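Local coordinates for protein putative xylanase (Bacteroides fragilis, PDB 2P1G) that is of unknown function but has an amidase-like fold related to papain-type cysteine peptidases, and is probably a hydrolase, possibly acting on glycosyl bonds, at residues D42-A50 against V189-Y197. Sequence-based numbering, arbitrary orientation.
Sequences DCTTFVEYA and VSHMGIAIY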
# COMPACT_ATOMS: atom_id res chain seq x y z
N ASP A 42 2.77 7.49 6.67
CA ASP A 42 1.87 7.77 5.55
C ASP A 42 1.03 6.53 5.23
O ASP A 42 1.10 5.53 5.95
CB ASP A 42 2.62 8.33 4.32
CG ASP A 42 3.67 7.36 3.76
OD1 ASP A 42 3.38 6.15 3.69
OD2 ASP A 42 4.76 7.83 3.35
N CYS A 43 0.23 6.57 4.17
CA CYS A 43 -0.68 5.47 3.95
C CYS A 43 0.05 4.12 3.76
O CYS A 43 -0.44 3.07 4.19
CB CYS A 43 -1.64 5.79 2.81
SG CYS A 43 -1.02 5.49 1.18
N THR A 44 1.22 4.18 3.15
CA THR A 44 1.98 2.98 2.85
C THR A 44 2.83 2.53 4.03
O THR A 44 2.80 1.36 4.38
CB THR A 44 2.84 3.19 1.60
OG1 THR A 44 1.96 3.25 0.47
CG2 THR A 44 3.81 2.02 1.43
N THR A 45 3.55 3.44 4.68
CA THR A 45 4.43 2.98 5.76
C THR A 45 3.58 2.44 6.91
O THR A 45 3.98 1.49 7.58
CB THR A 45 5.45 4.03 6.26
OG1 THR A 45 4.77 5.10 6.91
CG2 THR A 45 6.27 4.56 5.11
N PHE A 46 2.38 3.00 7.11
CA PHE A 46 1.48 2.47 8.12
C PHE A 46 1.24 0.99 7.89
O PHE A 46 1.46 0.16 8.77
CB PHE A 46 0.15 3.25 8.16
CG PHE A 46 -0.94 2.53 8.93
CD1 PHE A 46 -0.68 2.03 10.22
CD2 PHE A 46 -2.19 2.33 8.37
CE1 PHE A 46 -1.65 1.35 10.94
CE2 PHE A 46 -3.21 1.64 9.11
CZ PHE A 46 -2.92 1.17 10.40
N VAL A 47 0.79 0.64 6.69
CA VAL A 47 0.50 -0.75 6.37
C VAL A 47 1.74 -1.63 6.46
O VAL A 47 1.67 -2.75 6.98
CB VAL A 47 -0.22 -0.86 5.02
CG1 VAL A 47 -0.34 -2.30 4.55
CG2 VAL A 47 -1.59 -0.19 5.12
N GLU A 48 2.89 -1.10 6.03
CA GLU A 48 4.13 -1.89 6.08
C GLU A 48 4.49 -2.22 7.51
O GLU A 48 4.87 -3.36 7.79
CB GLU A 48 5.31 -1.15 5.45
CG GLU A 48 5.20 -0.94 3.93
CD GLU A 48 6.41 -0.18 3.39
OE1 GLU A 48 6.91 0.77 4.07
OE2 GLU A 48 6.82 -0.50 2.28
N TYR A 49 4.39 -1.23 8.42
CA TYR A 49 4.73 -1.50 9.83
C TYR A 49 3.77 -2.53 10.41
O TYR A 49 4.20 -3.47 11.06
CB TYR A 49 4.75 -0.24 10.71
CG TYR A 49 5.76 0.80 10.26
CD1 TYR A 49 7.07 0.44 9.93
CD2 TYR A 49 5.41 2.15 10.20
CE1 TYR A 49 7.99 1.38 9.50
CE2 TYR A 49 6.33 3.13 9.77
CZ TYR A 49 7.62 2.72 9.43
OH TYR A 49 8.56 3.64 9.00
N ALA A 50 2.47 -2.32 10.19
CA ALA A 50 1.44 -3.24 10.67
C ALA A 50 1.71 -4.68 10.19
O ALA A 50 1.70 -5.63 10.99
CB ALA A 50 0.06 -2.77 10.19
N VAL A 189 -2.84 2.66 -8.02
CA VAL A 189 -3.46 2.56 -6.70
C VAL A 189 -3.15 3.90 -6.07
O VAL A 189 -2.00 4.38 -6.13
CB VAL A 189 -2.83 1.41 -5.86
CG1 VAL A 189 -3.24 1.53 -4.39
CG2 VAL A 189 -3.19 0.02 -6.43
N SER A 190 -4.16 4.54 -5.49
CA SER A 190 -3.95 5.85 -4.92
C SER A 190 -3.75 5.79 -3.41
O SER A 190 -3.16 6.70 -2.83
CB SER A 190 -5.13 6.73 -5.24
OG SER A 190 -6.30 6.15 -4.75
N HIS A 191 -4.23 4.72 -2.78
CA HIS A 191 -4.27 4.65 -1.32
C HIS A 191 -4.40 3.19 -0.90
O HIS A 191 -4.89 2.38 -1.65
CB HIS A 191 -5.52 5.41 -0.86
CG HIS A 191 -5.54 5.73 0.60
ND1 HIS A 191 -6.65 5.50 1.38
CD2 HIS A 191 -4.61 6.28 1.41
CE1 HIS A 191 -6.39 5.88 2.62
NE2 HIS A 191 -5.15 6.35 2.67
N MET A 192 -3.93 2.86 0.30
CA MET A 192 -4.13 1.53 0.88
C MET A 192 -4.56 1.72 2.35
O MET A 192 -4.35 2.77 2.96
CB MET A 192 -2.83 0.71 0.90
CG MET A 192 -2.38 -0.16 -0.33
SD MET A 192 -0.97 -1.29 0.16
CE MET A 192 -0.04 -0.13 1.13
N GLY A 193 -5.14 0.68 2.91
CA GLY A 193 -5.47 0.67 4.34
C GLY A 193 -5.82 -0.74 4.75
O GLY A 193 -5.60 -1.69 3.98
N ILE A 194 -6.38 -0.89 5.95
CA ILE A 194 -6.71 -2.21 6.48
C ILE A 194 -8.22 -2.29 6.70
O ILE A 194 -8.83 -1.36 7.29
CB ILE A 194 -5.95 -2.46 7.81
CG1 ILE A 194 -4.43 -2.39 7.59
CG2 ILE A 194 -6.36 -3.83 8.41
CD1 ILE A 194 -3.64 -2.25 8.88
N ALA A 195 -8.83 -3.39 6.26
CA ALA A 195 -10.27 -3.61 6.41
C ALA A 195 -10.64 -3.78 7.88
O ALA A 195 -9.94 -4.47 8.63
CB ALA A 195 -10.72 -4.82 5.62
N ILE A 196 -11.74 -3.15 8.26
CA ILE A 196 -12.26 -3.30 9.62
C ILE A 196 -13.76 -3.12 9.55
O ILE A 196 -14.24 -2.15 8.96
CB ILE A 196 -11.60 -2.34 10.66
CG1 ILE A 196 -12.19 -2.61 12.07
CG2 ILE A 196 -11.75 -0.86 10.30
CD1 ILE A 196 -11.48 -1.84 13.17
N TYR A 197 -14.48 -4.09 10.09
CA TYR A 197 -15.93 -4.02 10.15
C TYR A 197 -16.34 -3.34 11.44
O TYR A 197 -15.90 -3.73 12.53
CB TYR A 197 -16.54 -5.42 10.04
CG TYR A 197 -16.54 -5.97 8.63
CD1 TYR A 197 -17.64 -5.76 7.79
CD2 TYR A 197 -15.45 -6.66 8.14
CE1 TYR A 197 -17.65 -6.27 6.47
CE2 TYR A 197 -15.45 -7.16 6.85
CZ TYR A 197 -16.52 -6.95 6.02
OH TYR A 197 -16.49 -7.46 4.75
O HOH W 1 -3.02 3.59 5.23
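One water joins helix 43-54 to strand 189-198 at the level of C43 and M192: it donates both of its hydrogens, one to C43 O and one to M192 O, each at 2.8 Å. Its oxygen also lies at the edge of the F46 ring, in the ring plane. The side chain of the same residue, C43, meets the H191 imidazole at its CD2 corner, with C43 CB 3.3 Å from H191 CD2. With chi1 at 83°, the sulfur sits between the backbone N and carbonyl carbon, and C43 SG comes 3.7 Å from H191 CD2, approaching the ring obliquely. H191 NE2 bonds weakly to A207 O, and the H206 ring meets the imidazole nearly at right angles.

Further along, the contact is greasy. The M192 chain bends at its last torsion (chi3 -43°), laying CE against V47, 4.0 Å from V47 CB, and beside T44 OG1; I92 and W95 of helix 92-101 also touch this methionine. V47 CG2 rests over the bare backbone of G193. I194 CD1 touches both F46 and A50, 3.8 Å from F46 CZ and 4.0 Å from A50 CB.

Just ahead of the helix, D42 is the N-cap and forms a capping box with T45: T45 N runs 2.9 Å to D42 OD1, nearly along that oxygen's C-O axis, while D42 N donates to T45 OG1. A cysteine on the first turn of a helix facing a histidine on a sheet strand is the layout of the papain-like clan CA peptidases. The chemistry is therefore consistent with a nucleophile-base pair, although in this model the imidazole turns a carbon, CD2, to the sulfur rather than a nitrogen.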